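Local atomic coordinates of maternal effect protein oskar (PDB entry 5A4A), a protein that induces the germline in Drosophila and binds RNA, probably through this OSK domain, which has the fold of an SGNH hydrolase. Residues L34-M39 with L188-I193; F170-A175 with R195-Q200. All blocks are in the same frame, centred on the assembly; numbering follows the deposited sequence.

Overall arrangement
Both contacts lie on the same side of the chain's centre, and their own centres are about 7 Å apart. Contact 1 joins helix 31-40 to residues 188-193, which lead into helix 192-204. Contact 2 joins the loop 170-175 to the first turns of that same C-terminal helix. Along the chain the segments alternate in the order 34-39, 170-175, 188-193, 195-200. The two contacts touch directly, by backbone bonds between the 170-175 and 188-193 loops and by R195 reaching the carbonyl of W190. They also share one sulfate. Together they pack the start of the C-terminal helix of this SGNH-hydrolase-like domain against an early helix and a late loop.

Contact 1: L34-M39 with L188-I193; sequences LYLARM and LFWNKI. With SO4 (sulfate ion), chain B; SO4 (sulfate ion), chain F.
This is a mainly apolar and aromatic contact, largely buried, between helix 31-40 and the loop that runs into helix 192-204. Y35 and F189 meet at its centre. Their rings lie obliquely, with centroids 5.0 Å apart and planes at 58°. Between the two rings the nearest atoms are Y35 CD2 and F189 CD1, at 3.7 Å. Y35 has CG anti to its backbone N (chi1 -173°), which carries the ring off the helix toward F189. At the edge of the Y35 ring, near its plane, sits W190 O, 3.6 Å from Y35 CE2. M39 CG lies over one face of the same ring, one helical turn on. L36 adds CD2 at the edge of the W190 indole, 4.2 Å from W190 CZ3. In this SGNH-hydrolase-like domain the pairing ties the helix after strand 25-29 to the start of the C-terminal helix. That start is marked by N191 at the N-cap, whose OD1 accepts from G194 N. K192 N donates to O3 of the chain B sulfate, at 2.9 Å, so the helix end holds an anion. F32 and F173 also meet the W190 ring. R195 NH1 takes W190 O as a hydrogen-bond acceptor.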
loop_
_atom_site.group_PDB
_atom_site.type_symbol
_atom_site.label_atom_id
_atom_site.label_comp_id
_atom_site.label_asym_id
_atom_site.label_seq_id
_atom_site.Cartn_x
_atom_site.Cartn_y
_atom_site.Cartn_z
ATOM N N LEU A 34 -5.483 -3.615 1.546
ATOM C CA LEU A 34 -6.865 -3.992 1.246
ATOM C C LEU A 34 -7.342 -5.069 2.225
ATOM O O LEU A 34 -8.421 -4.960 2.809
ATOM C CB LEU A 34 -6.998 -4.482 -0.196
ATOM C CG LEU A 34 -8.412 -4.864 -0.669
ATOM C CD1 LEU A 34 -9.369 -3.708 -0.445
ATOM C CD2 LEU A 34 -8.414 -5.258 -2.139
ATOM N N TYR A 35 -6.523 -6.101 2.418
ATOM C CA TYR A 35 -6.890 -7.187 3.317
ATOM C C TYR A 35 -6.924 -6.753 4.778
ATOM O O TYR A 35 -7.830 -7.137 5.522
ATOM C CB TYR A 35 -5.943 -8.372 3.137
ATOM C CG TYR A 35 -6.323 -9.619 3.910
ATOM C CD1 TYR A 35 -7.564 -10.237 3.729
ATOM C CD2 TYR A 35 -5.419 -10.202 4.791
ATOM C CE1 TYR A 35 -7.889 -11.382 4.427
ATOM C CE2 TYR A 35 -5.733 -11.338 5.487
ATOM C CZ TYR A 35 -6.967 -11.935 5.299
ATOM O OH TYR A 35 -7.257 -13.078 6.005
ATOM N N LEU A 36 -5.930 -5.970 5.186
ATOM C CA LEU A 36 -5.938 -5.371 6.515
ATOM C C LEU A 36 -7.253 -4.650 6.760
ATOM O O LEU A 36 -7.886 -4.838 7.795
ATOM C CB LEU A 36 -4.772 -4.399 6.688
ATOM C CG LEU A 36 -4.720 -3.762 8.082
ATOM C CD1 LEU A 36 -4.549 -4.853 9.102
ATOM C CD2 LEU A 36 -3.587 -2.762 8.196
ATOM N N ALA A 37 -7.669 -3.837 5.797
ATOM C CA ALA A 37 -8.901 -3.065 5.947
ATOM C C ALA A 37 -10.149 -3.942 5.955
ATOM O O ALA A 37 -11.114 -3.654 6.676
ATOM C CB ALA A 37 -8.996 -1.996 4.863
ATOM N N ARG A 38 -10.128 -5.014 5.168
ATOM C CA ARG A 38 -11.276 -5.918 5.096
ATOM C C ARG A 38 -11.456 -6.627 6.428
ATOM O O ARG A 38 -12.567 -6.768 6.941
ATOM C CB ARG A 38 -11.069 -6.944 3.986
ATOM C CG ARG A 38 -12.177 -7.978 3.869
ATOM C CD ARG A 38 -13.506 -7.332 3.527
ATOM N NE ARG A 38 -14.440 -8.331 3.013
ATOM C CZ ARG A 38 -15.621 -8.046 2.478
ATOM N NH1 ARG A 38 -16.017 -6.786 2.402
ATOM N NH2 ARG A 38 -16.405 -9.026 2.012
ATOM N N MET A 39 -10.343 -7.047 7.008
ATOM C CA MET A 39 -10.398 -7.835 8.234
ATOM C C MET A 39 -10.515 -7.022 9.517
ATOM O O MET A 39 -11.115 -7.493 10.494
ATOM C CB MET A 39 -9.182 -8.760 8.316
ATOM C CG MET A 39 -9.073 -9.731 7.148
ATOM S SD MET A 39 -10.512 -10.792 6.930
ATOM C CE MET A 39 -10.376 -11.798 8.394
ATOM N N LEU A 188 1.450 -13.924 0.343
ATOM C CA LEU A 188 1.336 -14.534 1.667
ATOM C C LEU A 188 0.838 -13.454 2.625
ATOM O O LEU A 188 1.577 -12.519 2.971
ATOM C CB LEU A 188 2.689 -15.081 2.154
ATOM C CG LEU A 188 2.584 -16.011 3.376
ATOM C CD1 LEU A 188 1.830 -17.288 2.977
ATOM C CD2 LEU A 188 3.944 -16.344 3.963
ATOM N N PHE A 189 -0.417 -13.563 3.043
ATOM C CA PHE A 189 -1.038 -12.491 3.818
ATOM C C PHE A 189 -0.708 -12.519 5.296
ATOM O O PHE A 189 -0.338 -13.556 5.845
ATOM C CB PHE A 189 -2.546 -12.488 3.598
ATOM C CG PHE A 189 -2.935 -11.988 2.249
ATOM C CD1 PHE A 189 -3.015 -10.622 2.011
ATOM C CD2 PHE A 189 -3.168 -12.875 1.201
ATOM C CE1 PHE A 189 -3.351 -10.139 0.755
ATOM C CE2 PHE A 189 -3.510 -12.406 -0.052
ATOM C CZ PHE A 189 -3.599 -11.037 -0.278
ATOM N N TRP A 190 -0.800 -11.349 5.928
ATOM C CA TRP A 190 -0.591 -11.254 7.355
ATOM C C TRP A 190 -1.759 -11.945 8.056
ATOM O O TRP A 190 -2.918 -11.774 7.674
ATOM C CB TRP A 190 -0.504 -9.785 7.791
ATOM C CG TRP A 190 0.380 -8.918 6.915
ATOM C CD1 TRP A 190 1.509 -9.300 6.229
ATOM C CD2 TRP A 190 0.209 -7.512 6.654
ATOM N NE1 TRP A 190 2.036 -8.213 5.549
ATOM C CE2 TRP A 190 1.253 -7.116 5.790
ATOM C CE3 TRP A 190 -0.735 -6.563 7.058
ATOM C CZ2 TRP A 190 1.382 -5.794 5.331
ATOM C CZ3 TRP A 190 -0.610 -5.258 6.596
ATOM C CH2 TRP A 190 0.442 -4.887 5.742
ATOM N N ASN A 191 -1.451 -12.732 9.082
ATOM C CA ASN A 191 -2.515 -13.412 9.821
ATOM C C ASN A 191 -3.087 -12.478 10.885
ATOM O O ASN A 191 -2.779 -11.287 10.880
ATOM C CB ASN A 191 -2.058 -14.766 10.388
ATOM C CG ASN A 191 -1.033 -14.639 11.503
ATOM O OD1 ASN A 191 -0.721 -13.551 11.974
ATOM N ND2 ASN A 191 -0.507 -15.773 11.935
ATOM N N LYS A 192 -3.926 -12.996 11.781
ATOM C CA LYS A 192 -4.554 -12.125 12.776
ATOM C C LYS A 192 -3.526 -11.372 13.625
ATOM O O LYS A 192 -3.659 -10.174 13.864
ATOM C CB LYS A 192 -5.528 -12.900 13.674
ATOM C CG LYS A 192 -6.202 -12.008 14.717
ATOM C CD LYS A 192 -7.422 -12.676 15.343
ATOM C CE LYS A 192 -8.635 -11.741 15.370
ATOM N NZ LYS A 192 -9.720 -12.221 14.463
ATOM N N ILE A 193 -2.500 -12.086 14.071
ATOM C CA ILE A 193 -1.433 -11.485 14.873
ATOM C C ILE A 193 -0.663 -10.434 14.060
ATOM O O ILE A 193 -0.391 -9.325 14.539
ATOM C CB ILE A 193 -0.468 -12.569 15.389
ATOM C CG1 ILE A 193 -1.217 -13.566 16.276
ATOM C CG2 ILE A 193 0.707 -11.946 16.122
ATOM C CD1 ILE A 193 -0.444 -14.855 16.540
HETATM S S SO4 B . -6.090 -15.451 10.066
HETATM O O1 SO4 B . -6.391 -16.815 9.648
HETATM O O2 SO4 B . -7.319 -14.687 10.221
HETATM O O3 SO4 B . -5.395 -15.473 11.352
HETATM O O4 SO4 B . -5.268 -14.835 9.033
HETATM S S SO4 F . -18.706 -6.953 -0.149
HETATM O O1 SO4 F . -18.721 -8.158 0.667
HETATM O O2 SO4 F . -18.075 -7.233 -1.433
HETATM O O3 SO4 F . -20.074 -6.492 -0.354
HETATM O O4 SO4 F . -17.950 -5.897 0.530
#

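Contact 2: F170-A175 with R195-Q200. With SO4 (sulfate ion), chain C; SO4 (sulfate ion), chain B.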
loop_
_atom_site.group_PDB
_atom_site.type_symbol
_atom_site.label_atom_id
_atom_site.label_comp_id
_atom_site.label_asym_id
_atom_site.label_seq_id
_atom_site.Cartn_x
_atom_site.Cartn_y
_atom_site.Cartn_z
ATOM N N PHE A 170 7.365 -15.799 10.818
ATOM C CA PHE A 170 6.303 -16.555 10.166
ATOM C C PHE A 170 5.060 -16.734 11.025
ATOM O O PHE A 170 3.989 -17.035 10.504
ATOM C CB PHE A 170 6.805 -17.886 9.620
ATOM C CG PHE A 170 7.533 -17.749 8.327
ATOM C CD1 PHE A 170 6.861 -17.343 7.185
ATOM C CD2 PHE A 170 8.890 -17.992 8.253
ATOM C CE1 PHE A 170 7.527 -17.200 5.987
ATOM C CE2 PHE A 170 9.562 -17.851 7.057
ATOM C CZ PHE A 170 8.877 -17.455 5.921
ATOM N N ASP A 171 5.185 -16.515 12.330
ATOM C CA ASP A 171 4.011 -16.594 13.194
ATOM C C ASP A 171 3.066 -15.396 13.002
ATOM O O ASP A 171 1.993 -15.337 13.605
ATOM C CB ASP A 171 4.409 -16.785 14.666
ATOM C CG ASP A 171 4.979 -15.530 15.292
ATOM O OD1 ASP A 171 5.487 -14.658 14.556
ATOM O OD2 ASP A 171 4.918 -15.421 16.536
ATOM N N CYS A 172 3.464 -14.458 12.148
ATOM C CA CYS A 172 2.622 -13.310 11.800
ATOM C C CYS A 172 2.027 -13.438 10.399
ATOM O O CYS A 172 1.382 -12.504 9.906
ATOM C CB CYS A 172 3.434 -12.023 11.873
ATOM S SG CYS A 172 3.928 -11.563 13.547
ATOM N N PHE A 173 2.261 -14.574 9.751
ATOM C CA PHE A 173 1.770 -14.791 8.396
ATOM C C PHE A 173 0.914 -16.035 8.344
ATOM O O PHE A 173 1.044 -16.927 9.185
ATOM C CB PHE A 173 2.930 -14.921 7.404
ATOM C CG PHE A 173 3.638 -13.629 7.137
ATOM C CD1 PHE A 173 4.521 -13.097 8.068
ATOM C CD2 PHE A 173 3.410 -12.941 5.954
ATOM C CE1 PHE A 173 5.162 -11.892 7.828
ATOM C CE2 PHE A 173 4.039 -11.752 5.697
ATOM C CZ PHE A 173 4.929 -11.218 6.637
ATOM N N GLN A 174 0.045 -16.081 7.344
ATOM C CA GLN A 174 -0.768 -17.262 7.064
ATOM C C GLN A 174 0.116 -18.406 6.572
ATOM O O GLN A 174 1.276 -18.189 6.223
ATOM C CB GLN A 174 -1.855 -16.899 6.051
ATOM C CG GLN A 174 -2.910 -15.963 6.656
ATOM C CD GLN A 174 -4.006 -15.568 5.689
ATOM O OE1 GLN A 174 -3.867 -15.709 4.472
ATOM N NE2 GLN A 174 -5.103 -15.050 6.231
ATOM N N ALA A 175 -0.431 -19.618 6.547
ATOM C CA ALA A 175 0.346 -20.816 6.222
ATOM C C ALA A 175 0.628 -20.972 4.731
ATOM O O ALA A 175 1.698 -21.451 4.346
ATOM C CB ALA A 175 -0.355 -22.066 6.755
ATOM N N ARG A 195 -1.653 -8.785 11.280
ATOM C CA ARG A 195 -2.489 -7.620 10.999
ATOM C C ARG A 195 -2.583 -6.691 12.194
ATOM O O ARG A 195 -2.518 -5.483 12.056
ATOM C CB ARG A 195 -3.891 -8.064 10.577
ATOM C CG ARG A 195 -3.944 -8.786 9.256
ATOM C CD ARG A 195 -5.380 -8.992 8.785
ATOM N NE ARG A 195 -6.214 -9.791 9.690
ATOM C CZ ARG A 195 -6.308 -11.118 9.655
ATOM N NH1 ARG A 195 -5.565 -11.810 8.816
ATOM N NH2 ARG A 195 -7.123 -11.760 10.481
ATOM N N GLN A 196 -2.750 -7.255 13.377
ATOM C CA GLN A 196 -2.865 -6.398 14.550
ATOM C C GLN A 196 -1.551 -5.690 14.866
ATOM O O GLN A 196 -1.570 -4.530 15.247
ATOM C CB GLN A 196 -3.426 -7.133 15.776
ATOM C CG GLN A 196 -4.102 -6.184 16.785
ATOM C CD GLN A 196 -5.224 -5.329 16.170
ATOM O OE1 GLN A 196 -5.318 -4.129 16.436
ATOM N NE2 GLN A 196 -6.088 -5.954 15.362
ATOM N N ARG A 197 -0.416 -6.362 14.675
ATOM C CA ARG A 197 0.883 -5.701 14.882
ATOM C C ARG A 197 1.070 -4.500 13.954
ATOM O O ARG A 197 1.512 -3.440 14.397
ATOM C CB ARG A 197 2.052 -6.681 14.739
ATOM C CG ARG A 197 2.218 -7.617 15.939
ATOM C CD ARG A 197 3.245 -8.721 15.664
ATOM N NE ARG A 197 4.621 -8.243 15.686
ATOM C CZ ARG A 197 5.352 -8.142 16.793
ATOM N NH1 ARG A 197 4.831 -8.466 17.964
ATOM N NH2 ARG A 197 6.596 -7.698 16.734
ATOM N N VAL A 198 0.734 -4.674 12.678
ATOM C CA VAL A 198 0.892 -3.598 11.685
ATOM C C VAL A 198 -0.045 -2.441 12.006
ATOM O O VAL A 198 0.370 -1.284 12.024
ATOM C CB VAL A 198 0.627 -4.088 10.253
ATOM C CG1 VAL A 198 0.493 -2.906 9.282
ATOM C CG2 VAL A 198 1.733 -5.046 9.807
ATOM N N LEU A 199 -1.302 -2.769 12.272
ATOM C CA LEU A 199 -2.306 -1.760 12.588
ATOM C C LEU A 199 -1.888 -0.947 13.815
ATOM O O LEU A 199 -1.983 0.278 13.820
ATOM C CB LEU A 199 -3.683 -2.413 12.795
ATOM C CG LEU A 199 -4.834 -1.453 13.121
ATOM C CD1 LEU A 199 -5.033 -0.435 12.006
ATOM C CD2 LEU A 199 -6.144 -2.220 13.400
ATOM N N GLN A 200 -1.394 -1.625 14.845
ATOM C CA GLN A 200 -0.964 -0.924 16.050
ATOM C C GLN A 200 0.278 -0.063 15.846
ATOM O O GLN A 200 0.390 1.009 16.434
ATOM C CB GLN A 200 -0.793 -1.900 17.210
ATOM C CG GLN A 200 -2.125 -2.546 17.608
ATOM C CD GLN A 200 -3.178 -1.511 17.990
ATOM O OE1 GLN A 200 -2.887 -0.555 18.711
ATOM N NE2 GLN A 200 -4.401 -1.697 17.505
HETATM S S SO4 C . -3.997 -20.228 6.154
HETATM O O1 SO4 C . -4.585 -21.547 6.347
HETATM O O2 SO4 C . -5.064 -19.229 6.012
HETATM O O3 SO4 C . -3.189 -19.909 7.335
HETATM O O4 SO4 C . -3.187 -20.226 4.935
HETATM S S SO4 B . -6.090 -15.451 10.066
HETATM O O1 SO4 B . -6.391 -16.815 9.648
HETATM O O2 SO4 B . -7.319 -14.687 10.221
HETATM O O3 SO4 B . -5.395 -15.473 11.352
HETATM O O4 SO4 B . -5.268 -14.835 9.033
#
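O4 of the chain B sulfate is gripped from both segments, by Q174 NE2 at 2.8 Å and by R195 NH1 at 3.0 Å. The amide bond is almost straight, at 178°. R195 NH2 holds O2 of the same ion at 2.9 Å, so the guanidinium meets the sulfate edge-on with two nitrogens. The sulfur lies in the guanidinium plane. The Q174 chain runs extended beyond CG (chi2 180°), which carries its amide out to the anion. Q174 NE2 and R195 NH1 are 4.2 Å apart, and the sulfate joins these two donors. The ion probably comes from the crystallisation liquor, but a site of this kind is consistent with a protein that binds RNA. A leucine in place of Q174 would probably leave O4 of the chain B sulfate without its amide donor and its link to the loop. The chain C sulfate accepts from A175 N, with O3 at 2.9 Å. Elsewhere in the contact, C172 SG packs on the aliphatic part of R197, 3.6 Å from R197 CD. R197 NE donates to C160 O. R195 NE makes a salt bridge with E40. The loop 170-175 thus lies beside the first turns of helix 192-204, while R195 also packs on Y35, L36 and M39 of helix 31-40.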